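PDB 2O3L: cytoplasmic protein, which is of unknown function but belongs to the DUF1048 family, most of its length folding as an all-helical left-handed superhelix. Local coordinates for residues Ile24-Tyr27 against Met28-Phe31; Asn35-Asp38 against Met39-Ile42. All coordinates share one frame; numbering follows the deposited sequence. Where two conformers were deposited one is given.

Interaction 1: residues Ile24-Tyr27 against Met28-Phe31; sequences IQNY and MWNF
Tyr27 and Phe31 stack one turn apart at the C-terminal end of helix 15-31, in an all-helical left-handed superhelix. These last two turns illustrate how i to i+4 spacing pairs flat groups along a helix. The two rings form an offset stack, centroids 4.4 Å apart and planes inclined by 30°, with the CD2-CE2 side of Phe31 beneath one face of Tyr27. Tyr27 CG, anti to the backbone N (chi1 -179°) and beside the carbonyl carbon, lets the ring lie over Phe31 CD2 and CE2; the tyrosine hydroxyl is hydrogen-bonded to Asp73 of helix 68-82.

A second pair, buried Gln25 and exposed Trp29, lies on the side facing helix 2-11. Gln25 extends alongside Trp29, and its CG sits 3.6 Å from the centroid of the six-membered indole ring in a CH-pi contact over the face. The amide continues almost parallel to the indole, the planes 12° apart; its NE2 makes a weak hydrogen bond to Gln43 of helix 36-56, and Tyr3 of helix 2-11 touches both side chains.

Apolar packing marks the buried side, where Ile24 and Met28, a selenomethionine, lie side by side, Ile24 CG2 4.0 Å from Met28 SE, and both touch helices 36-56 and 68-82.

Four successive backbone bonds hold this spacing, from Met28 N to Ile24 O through to Phe31 N to Tyr27 O, the last 2.8 Å long.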
# COMPACT_ATOMS: atom_id res chain seq x y z
N ILE A 24 1.11 4.03 -4.80
CA ILE A 24 1.68 2.71 -4.64
C ILE A 24 0.94 1.63 -5.41
O ILE A 24 1.55 0.76 -6.05
CB ILE A 24 1.68 2.35 -3.16
CG1 ILE A 24 2.64 3.29 -2.43
CG2 ILE A 24 2.14 0.90 -2.97
CD1 ILE A 24 2.61 3.12 -0.94
N GLN A 25 -0.39 1.68 -5.35
CA GLN A 25 -1.20 0.74 -6.13
C GLN A 25 -0.89 0.88 -7.62
O GLN A 25 -0.63 -0.12 -8.33
CB GLN A 25 -2.68 1.00 -5.83
CG GLN A 25 -3.60 0.02 -6.45
CD GLN A 25 -5.01 0.22 -5.98
OE1 GLN A 25 -5.49 1.36 -5.95
NE2 GLN A 25 -5.70 -0.88 -5.60
N ASN A 26 -0.82 2.11 -8.10
CA ASN A 26 -0.50 2.32 -9.50
C ASN A 26 0.94 1.88 -9.81
O ASN A 26 1.20 1.29 -10.88
CB ASN A 26 -0.75 3.76 -9.91
CG ASN A 26 -2.22 4.03 -10.19
OD1 ASN A 26 -2.76 3.62 -11.23
ND2 ASN A 26 -2.90 4.69 -9.25
N TYR A 27 1.86 2.18 -8.92
CA TYR A 27 3.26 1.82 -9.17
C TYR A 27 3.35 0.28 -9.34
O TYR A 27 3.97 -0.24 -10.27
CB TYR A 27 4.16 2.32 -8.05
CG TYR A 27 5.61 1.97 -8.31
CD1 TYR A 27 6.12 0.69 -8.01
CD2 TYR A 27 6.47 2.90 -8.84
CE1 TYR A 27 7.46 0.38 -8.24
CE2 TYR A 27 7.82 2.60 -9.09
CZ TYR A 27 8.30 1.35 -8.80
OH TYR A 27 9.60 1.09 -9.07
N MSE A 28 2.66 -0.44 -8.47
CA MSE A 28 2.71 -1.91 -8.48
C MSE A 28 2.07 -2.49 -9.75
O MSE A 28 2.60 -3.40 -10.35
CB MSE A 28 2.02 -2.44 -7.22
CG MSE A 28 2.85 -2.10 -6.00
SE MSE A 28 2.12 -2.85 -4.37
CE MSE A 28 1.84 -4.61 -4.96
N TRP A 29 0.97 -1.91 -10.18
CA TRP A 29 0.35 -2.32 -11.42
C TRP A 29 1.21 -1.95 -12.65
O TRP A 29 1.21 -2.65 -13.67
CB TRP A 29 -1.00 -1.63 -11.54
CG TRP A 29 -2.11 -2.21 -10.71
CD1 TRP A 29 -2.23 -3.49 -10.26
CD2 TRP A 29 -3.30 -1.53 -10.31
NE1 TRP A 29 -3.41 -3.64 -9.57
CE2 TRP A 29 -4.09 -2.45 -9.60
CE3 TRP A 29 -3.75 -0.22 -10.45
CZ2 TRP A 29 -5.32 -2.10 -9.04
CZ3 TRP A 29 -4.98 0.13 -9.89
CH2 TRP A 29 -5.76 -0.81 -9.21
N ASN A 30 1.93 -0.84 -12.55
CA ASN A 30 2.83 -0.43 -13.59
C ASN A 30 4.04 -1.33 -13.69
O ASN A 30 4.50 -1.59 -14.78
CB ASN A 30 3.30 1.00 -13.32
CG ASN A 30 2.22 2.06 -13.66
OD1 ASN A 30 1.27 1.77 -14.37
ND2 ASN A 30 2.40 3.28 -13.15
N PHE A 31 4.59 -1.75 -12.56
CA PHE A 31 5.89 -2.41 -12.57
C PHE A 31 5.89 -3.86 -12.10
O PHE A 31 6.88 -4.53 -12.31
CB PHE A 31 6.88 -1.64 -11.72
CG PHE A 31 7.26 -0.30 -12.29
CD1 PHE A 31 8.26 -0.20 -13.22
CD2 PHE A 31 6.61 0.85 -11.89
CE1 PHE A 31 8.61 1.02 -13.73
CE2 PHE A 31 6.98 2.08 -12.38
CZ PHE A 31 7.96 2.16 -13.30

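Interaction 2: residues Asn35-Asp38 against Met39-Ile42; sequences NGMD and MLHI
The imidazole of His41 has the backbone carbonyl oxygen of Met37 over one face and a water at its edge, in the ring plane. Met37 O lies 3.2 Å from His41 ND1, but the angle is too poor for a hydrogen bond; that oxygen instead accepts from His41 N at 2.8 Å. ND1 turns to the water, 2.6 Å away, and the water in turn donates to Asp38 OD1 at 2.8 Å. Carboxylate and imidazole, three residues apart, are therefore joined through a single water rather than directly, Asp38 OD1 and His41 ND1 being 4.9 Å apart. A negative charge at this distance would be expected to favour a protonated imidazole somewhat, although the charge of the ring is not seen.

The selenomethionine Met37 reaches the next turn with two atoms. Its chain, bent at chi2 (-48°) and chi3 (-74°), brings SE to 3.8 Å from Leu40 CD1, while the methyl CE ends near the His41 ring, 4.1 Å from NE2. On the buried side, Ile42 lays CG1 and CD1 against the carbonyl oxygen of Asp38. There Ile42 touches Leu75, and Met39 touches Val76, both of helix 68-82.

Asn35 serves the helix start twice. Its side-chain OD1 accepts from Met37 N at 2.8 Å, and its backbone O accepts from Met39 N, both donors lying in the plane of the carbonyl concerned. Leu40 N to Gly36 O and Ile42 N to Asp38 O carry the regular pattern onward. An asparagine side chain taking up an amide hydrogen that has no preceding helical carbonyl is the classic N-cap, here opening helix 36-56 of the superhelix.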
# COMPACT_ATOMS: atom_id res chain seq x y z
N ASN A 35 2.28 -12.56 -9.85
CA ASN A 35 0.90 -12.91 -9.73
C ASN A 35 0.11 -11.74 -9.19
O ASN A 35 0.49 -11.09 -8.20
CB ASN A 35 0.81 -14.13 -8.82
CG ASN A 35 -0.53 -14.80 -8.85
OD1 ASN A 35 -1.55 -14.20 -8.54
ND2 ASN A 35 -0.52 -16.05 -9.13
N GLY A 36 -1.01 -11.45 -9.85
CA GLY A 36 -1.90 -10.41 -9.36
C GLY A 36 -2.36 -10.61 -7.93
O GLY A 36 -2.57 -9.62 -7.23
N MSE A 37 -2.58 -11.86 -7.50
CA MSE A 37 -2.97 -12.14 -6.10
C MSE A 37 -1.91 -11.77 -5.07
O MSE A 37 -2.24 -11.30 -3.99
CB MSE A 37 -3.35 -13.59 -5.91
CG MSE A 37 -4.61 -13.98 -6.68
SE MSE A 37 -6.03 -12.67 -6.38
CE MSE A 37 -6.43 -13.31 -4.50
N ASP A 38 -0.64 -11.98 -5.41
CA ASP A 38 0.47 -11.56 -4.56
C ASP A 38 0.49 -10.06 -4.37
O ASP A 38 0.70 -9.56 -3.27
CB ASP A 38 1.80 -12.01 -5.16
CG ASP A 38 1.96 -13.52 -5.20
OD1 ASP A 38 1.22 -14.31 -4.54
OD2 ASP A 38 2.87 -13.94 -5.93
N MSE A 39 0.32 -9.34 -5.47
CA MSE A 39 0.28 -7.89 -5.40
C MSE A 39 -0.90 -7.40 -4.55
O MSE A 39 -0.74 -6.47 -3.78
CB MSE A 39 0.25 -7.27 -6.81
CG MSE A 39 1.52 -7.55 -7.65
SE MSE A 39 3.28 -7.11 -6.78
CE MSE A 39 3.58 -5.42 -7.47
N LEU A 40 -2.05 -8.05 -4.66
CA LEU A 40 -3.20 -7.69 -3.84
C LEU A 40 -2.93 -8.03 -2.36
O LEU A 40 -3.24 -7.24 -1.49
CB LEU A 40 -4.46 -8.43 -4.28
CG LEU A 40 -5.13 -7.88 -5.54
CD1 LEU A 40 -6.13 -8.88 -6.03
CD2 LEU A 40 -5.74 -6.45 -5.29
N HIS A 41 -2.38 -9.20 -2.08
CA HIS A 41 -2.06 -9.54 -0.67
C HIS A 41 -1.11 -8.49 -0.07
O HIS A 41 -1.32 -8.03 1.04
CB HIS A 41 -1.56 -10.98 -0.56
CG HIS A 41 -2.64 -11.98 -0.80
ND1 HIS A 41 -2.43 -13.19 -1.43
CD2 HIS A 41 -3.95 -11.94 -0.49
CE1 HIS A 41 -3.57 -13.84 -1.49
NE2 HIS A 41 -4.51 -13.10 -0.93
N ILE A 42 -0.14 -8.03 -0.84
CA ILE A 42 0.81 -7.04 -0.34
C ILE A 42 0.10 -5.73 -0.09
O ILE A 42 0.37 -5.04 0.88
CB ILE A 42 1.97 -6.78 -1.35
CG1 ILE A 42 2.81 -8.02 -1.57
CG2 ILE A 42 2.89 -5.69 -0.83
CD1 ILE A 42 3.58 -8.02 -2.92
O HOH W 1 -0.05 -14.10 -2.08

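Interactions 1 and 2 lie on consecutive helices: residues 24-31 finish helix 15-31, and after a short connection residues 35-42 start helix 36-56. Their centres are 11 Å apart, and they meet through buried selenomethionines. Met28 CE lies 3.2 Å from Met39 CE, though Met39 was deposited in two conformers, which makes the exact closeness doubtful; Met28 CE also packs 4.2 Å from Ile42 CB. Helix 68-82 adds a third wall, its Val76 touching both Met28 and Met39. The example shows two local patterns of contacts three and four residues apart, one ending a helix and one beginning the next, joined by an apolar seam of Met28, Met39 and Ile42.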